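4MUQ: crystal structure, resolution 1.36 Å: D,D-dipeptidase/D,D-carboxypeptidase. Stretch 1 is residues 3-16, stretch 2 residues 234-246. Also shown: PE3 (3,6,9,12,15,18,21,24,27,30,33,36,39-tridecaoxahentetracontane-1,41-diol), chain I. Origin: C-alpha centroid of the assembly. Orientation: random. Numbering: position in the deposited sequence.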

# COMPACT_ATOMS: atom_id res chain seq x y z
N MET A 3 13.54 -24.25 13.29
CA MET A 3 12.56 -23.19 13.33
C MET A 3 13.06 -22.12 14.28
O MET A 3 13.73 -22.43 15.26
CB MET A 3 11.21 -23.73 13.82
CG MET A 3 10.63 -24.86 12.96
SD MET A 3 10.15 -24.30 11.31
CE MET A 3 8.98 -23.01 11.72
N LYS A 4 12.76 -20.86 14.00
CA LYS A 4 13.15 -19.79 14.91
C LYS A 4 11.93 -19.01 15.38
O LYS A 4 10.93 -18.89 14.67
CB LYS A 4 14.18 -18.86 14.27
CG LYS A 4 13.65 -18.07 13.09
CD LYS A 4 14.77 -17.36 12.34
CE LYS A 4 15.46 -16.31 13.21
NZ LYS A 4 15.11 -14.93 12.77
N THR A 5 12.02 -18.47 16.60
CA THR A 5 10.91 -17.76 17.20
C THR A 5 11.08 -16.26 17.08
O THR A 5 12.16 -15.72 17.36
CB THR A 5 10.76 -18.14 18.69
OG1 THR A 5 10.66 -19.56 18.81
CG2 THR A 5 9.52 -17.50 19.29
N ILE A 6 10.02 -15.59 16.65
CA ILE A 6 10.00 -14.14 16.57
C ILE A 6 9.03 -13.63 17.63
O ILE A 6 7.88 -14.05 17.69
CB ILE A 6 9.52 -13.67 15.19
CG1 ILE A 6 10.32 -14.37 14.08
CG2 ILE A 6 9.62 -12.15 15.06
CD1 ILE A 6 11.79 -14.00 14.03
N GLU A 7 9.52 -12.73 18.47
CA GLU A 7 8.74 -12.18 19.56
C GLU A 7 8.41 -10.72 19.27
O GLU A 7 9.30 -9.89 19.13
CB GLU A 7 9.56 -12.30 20.84
CG GLU A 7 8.88 -11.83 22.10
CD GLU A 7 9.76 -12.07 23.31
OE1 GLU A 7 10.39 -11.10 23.79
OE2 GLU A 7 9.83 -13.23 23.78
N LEU A 8 7.12 -10.41 19.17
CA LEU A 8 6.69 -9.06 18.79
C LEU A 8 5.88 -8.36 19.87
O LEU A 8 5.01 -8.96 20.50
CB LEU A 8 5.88 -9.10 17.49
CG LEU A 8 6.55 -9.73 16.27
CD1 LEU A 8 6.26 -11.21 16.19
CD2 LEU A 8 6.10 -9.05 15.01
N GLU A 9 6.16 -7.08 20.08
CA GLU A 9 5.35 -6.27 20.98
C GLU A 9 4.06 -5.89 20.26
O GLU A 9 4.05 -5.80 19.03
CB GLU A 9 6.10 -5.01 21.42
CG GLU A 9 7.42 -5.29 22.15
CD GLU A 9 7.24 -6.14 23.39
OE1 GLU A 9 6.18 -6.05 24.04
OE2 GLU A 9 8.17 -6.90 23.72
N LYS A 10 2.99 -5.67 21.02
CA LYS A 10 1.69 -5.37 20.41
C LYS A 10 1.74 -4.15 19.50
O LYS A 10 1.06 -4.11 18.47
CB LYS A 10 0.58 -5.21 21.46
CG LYS A 10 -0.75 -4.84 20.82
CD LYS A 10 -1.96 -5.18 21.67
CE LYS A 10 -3.22 -5.03 20.84
NZ LYS A 10 -4.46 -5.15 21.65
N GLU A 11 2.56 -3.17 19.85
CA GLU A 11 2.61 -1.94 19.05
C GLU A 11 3.16 -2.17 17.63
O GLU A 11 2.97 -1.34 16.75
CB GLU A 11 3.39 -0.83 19.77
CG GLU A 11 4.90 -0.98 19.74
CD GLU A 11 5.45 -1.55 21.04
OE1 GLU A 11 4.64 -1.88 21.94
OE2 GLU A 11 6.69 -1.65 21.15
N GLU A 12 3.80 -3.32 17.41
CA GLU A 12 4.30 -3.64 16.08
C GLU A 12 3.18 -3.95 15.08
O GLU A 12 3.42 -4.00 13.87
CB GLU A 12 5.31 -4.79 16.14
CG GLU A 12 6.57 -4.43 16.93
CD GLU A 12 7.65 -5.49 16.81
OE1 GLU A 12 8.13 -5.73 15.68
OE2 GLU A 12 8.03 -6.08 17.84
N ILE A 13 1.95 -4.12 15.57
CA ILE A 13 0.83 -4.25 14.63
C ILE A 13 0.59 -2.98 13.82
O ILE A 13 -0.12 -2.99 12.83
CB ILE A 13 -0.52 -4.69 15.30
CG1 ILE A 13 -1.10 -3.59 16.19
CG2 ILE A 13 -0.37 -5.99 16.07
CD1 ILE A 13 -2.50 -3.90 16.67
N TYR A 14 1.22 -1.88 14.25
CA TYR A 14 1.00 -0.59 13.61
C TYR A 14 2.14 -0.23 12.66
O TYR A 14 2.22 0.91 12.19
CB TYR A 14 0.78 0.48 14.69
CG TYR A 14 -0.37 0.16 15.62
CD1 TYR A 14 -1.67 0.05 15.15
CD2 TYR A 14 -0.15 -0.06 16.98
CE1 TYR A 14 -2.72 -0.26 15.99
CE2 TYR A 14 -1.19 -0.36 17.83
CZ TYR A 14 -2.48 -0.45 17.34
OH TYR A 14 -3.51 -0.76 18.20
N CYS A 15 2.98 -1.22 12.34
CA CYS A 15 4.06 -1.07 11.36
C CYS A 15 3.97 -2.13 10.25
O CYS A 15 3.52 -3.24 10.50
CB CYS A 15 5.42 -1.20 12.04
SG CYS A 15 5.72 -0.04 13.40
N GLY A 16 4.41 -1.79 9.04
CA GLY A 16 4.56 -2.79 7.99
C GLY A 16 3.89 -2.47 6.65
O GLY A 16 3.12 -1.50 6.54
N VAL A 234 13.26 -17.08 3.36
CA VAL A 234 13.14 -15.64 3.33
C VAL A 234 11.71 -15.35 3.77
O VAL A 234 10.78 -16.00 3.29
CB VAL A 234 13.37 -15.09 1.92
CG1 VAL A 234 12.97 -13.64 1.82
CG2 VAL A 234 14.83 -15.26 1.52
N TYR A 235 11.53 -14.41 4.70
CA TYR A 235 10.21 -14.13 5.22
C TYR A 235 9.98 -12.65 5.47
O TYR A 235 10.93 -11.88 5.61
CB TYR A 235 9.97 -14.89 6.53
CG TYR A 235 10.74 -14.33 7.71
CD1 TYR A 235 10.13 -13.45 8.60
CD2 TYR A 235 12.06 -14.69 7.93
CE1 TYR A 235 10.82 -12.95 9.67
CE2 TYR A 235 12.76 -14.18 9.00
CZ TYR A 235 12.13 -13.31 9.87
OH TYR A 235 12.83 -12.82 10.94
N GLN A 236 8.71 -12.27 5.54
CA GLN A 236 8.30 -10.92 5.90
C GLN A 236 7.20 -11.00 6.93
O GLN A 236 6.41 -11.95 6.93
CB GLN A 236 7.74 -10.18 4.69
CG GLN A 236 8.72 -9.91 3.58
CD GLN A 236 8.01 -9.64 2.26
OE1 GLN A 236 7.43 -10.55 1.67
NE2 GLN A 236 8.04 -8.39 1.81
N ILE A 237 7.15 -10.01 7.81
CA ILE A 237 6.05 -9.86 8.75
C ILE A 237 5.56 -8.42 8.71
O ILE A 237 6.36 -7.49 8.69
CB ILE A 237 6.48 -10.21 10.19
CG1 ILE A 237 7.03 -11.64 10.25
CG2 ILE A 237 5.30 -10.05 11.15
CD1 ILE A 237 7.58 -12.04 11.61
N SER A 238 4.25 -8.25 8.68
CA SER A 238 3.67 -6.91 8.78
C SER A 238 2.54 -6.91 9.78
O SER A 238 1.82 -7.90 9.92
CB SER A 238 3.10 -6.47 7.42
OG SER A 238 2.49 -5.19 7.53
N GLY A 239 2.35 -5.80 10.48
CA GLY A 239 1.09 -5.58 11.16
C GLY A 239 -0.02 -5.28 10.15
O GLY A 239 0.26 -4.87 9.00
N ASN A 240 -1.27 -5.44 10.57
CA ASN A 240 -2.38 -5.03 9.71
C ASN A 240 -3.03 -3.71 10.13
O ASN A 240 -4.01 -3.27 9.53
CB ASN A 240 -3.43 -6.14 9.55
CG ASN A 240 -4.17 -6.47 10.84
OD1 ASN A 240 -4.00 -5.80 11.88
ND2 ASN A 240 -4.99 -7.51 10.78
N ASN A 241 -2.45 -3.11 11.17
CA ASN A 241 -2.88 -1.82 11.72
C ASN A 241 -4.11 -1.91 12.62
O ASN A 241 -4.66 -0.89 13.05
CB ASN A 241 -3.12 -0.75 10.63
CG ASN A 241 -2.91 0.65 11.14
OD1 ASN A 241 -2.02 0.91 11.94
ND2 ASN A 241 -3.75 1.59 10.67
N ILE A 242 -4.53 -3.14 12.91
CA ILE A 242 -5.79 -3.33 13.64
C ILE A 242 -5.65 -4.29 14.81
O ILE A 242 -5.91 -3.94 15.96
CB ILE A 242 -6.90 -3.87 12.70
CG1 ILE A 242 -7.02 -3.02 11.44
CG2 ILE A 242 -8.23 -3.95 13.44
CD1 ILE A 242 -8.01 -3.60 10.43
N ASP A 243 -5.25 -5.52 14.52
CA ASP A 243 -5.38 -6.56 15.53
C ASP A 243 -4.37 -7.69 15.43
O ASP A 243 -4.45 -8.62 16.21
CB ASP A 243 -6.81 -7.14 15.49
CG ASP A 243 -7.22 -7.62 14.09
OD1 ASP A 243 -6.35 -8.08 13.33
OD2 ASP A 243 -8.43 -7.55 13.77
N GLY A 244 -3.44 -7.63 14.49
CA GLY A 244 -2.52 -8.74 14.34
C GLY A 244 -1.51 -8.59 13.22
O GLY A 244 -1.26 -7.48 12.70
N PHE A 245 -0.94 -9.73 12.83
CA PHE A 245 0.18 -9.76 11.93
C PHE A 245 -0.10 -10.65 10.73
O PHE A 245 -0.83 -11.65 10.85
CB PHE A 245 1.43 -10.26 12.66
CG PHE A 245 1.81 -9.44 13.87
CD1 PHE A 245 2.53 -8.25 13.71
CD2 PHE A 245 1.44 -9.84 15.14
CE1 PHE A 245 2.88 -7.49 14.82
CE2 PHE A 245 1.79 -9.08 16.25
CZ PHE A 245 2.51 -7.90 16.09
N VAL A 246 0.48 -10.29 9.60
CA VAL A 246 0.47 -11.14 8.42
C VAL A 246 1.91 -11.58 8.13
O VAL A 246 2.82 -10.74 8.02
CB VAL A 246 -0.11 -10.41 7.20
CG1 VAL A 246 -0.04 -11.29 5.96
CG2 VAL A 246 -1.54 -10.02 7.49
O43 PE3 I . 12.84 -12.20 -1.78
C42 PE3 I . 11.64 -11.43 -1.75
C41 PE3 I . 11.75 -10.28 -0.74
O40 PE3 I . 11.99 -10.78 0.59
C39 PE3 I . 12.08 -9.66 1.51
C38 PE3 I . 12.33 -10.10 2.96
O37 PE3 I . 13.57 -10.82 3.09
O HOH W 1 -0.09 2.77 12.20
O HOH W 2 -6.30 -1.46 16.87

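How is the ring of Phe 245 held between Leu 8 and Ile 13? With chi1 in m and chi2 at -81°, the CA-to-CB bond points sideways to the first stretch, but the ring at its end comes nearer, against Leu 8, Glu 9, Glu 12 and Ile 13. Leu 8 CD2 lies over one face, 4.0 Å from the centroid of the Phe 245 ring, and Ile 13 CG2 covers the opposite face at 3.8 Å from that centroid. Both methyls sit 26° off the ring normal, so these are CH-pi contacts on the two faces of one clamped ring. At the edge, Glu 9 O approaches Phe 245 CZ at 3.9 Å, where the positively polarized ring hydrogens are a better partner for a carbonyl than the pi face.

What does the conformation of Ile 13 achieve? Its chi1 is p and its chi2 is t, which separates the branches into two neighbourhoods. CG2 turns to the aromatic ring, 3.5 Å from Phe 245 CZ, while CD1 reaches the loop, 3.5 Å from Ile 242 O. That loop is itself held by Asn 240, whose p rotamer and chi2 of 6° bring OD1 within hydrogen-bonding range of the backbone nitrogens of Ile 242, Asp 243 and Gly 244; ND2 meanwhile donates to Asp 243 OD1. Ile 13 thus packs against a turn that is braced from within.

Why do the backbones come so close at Gly 239? Asn 241 N donates to Ile 13 O at 2.9 Å, and Gly 239 N donates to Cys 15 O at 2.8 Å, so the two chains are joined on both sides of Tyr 14. Between these bonds Gly 239 CA lies 3.3 Å from Ile 13 O in a CA-H...O contact. An ideal CB on Gly 239 would fall 2.1 Å from Ile 13 O, a clash that the absence of a side chain avoids. Gly 16 is similarly constrained: its ideal CB would be 2.1 Å from Ser 238 OG, and its phi/psi of 128/172 would also jam that atom against the preceding carbonyl. Ser 238, with chi1 t, directs its hydroxyl to its own chain, donating from OG to Gly 239 O at 2.7 Å.

How do the remaining side chains extend the contact? Along the strand, Lys 4, Ile 6 and Leu 8 alternate with residues out of reach, and all three point toward the second stretch. Leu 8 CD2 also meets Ile 237 CG2 at 4.1 Å; Ile 6, m at both chi angles, places CG2 4.0 Å from Ile 237 CD1 and CD1 3.5 Å from Tyr 235 OH. Next to Ile 13, the ring of Tyr 14 presents its edge to Asn 241, with CD1 3.3 Å from Asn 241 OD1. That oxygen also accepts from a water, 2.7 Å from OD1, which donates to Tyr 14 O at 3.0 Å as well, bridging the two residues.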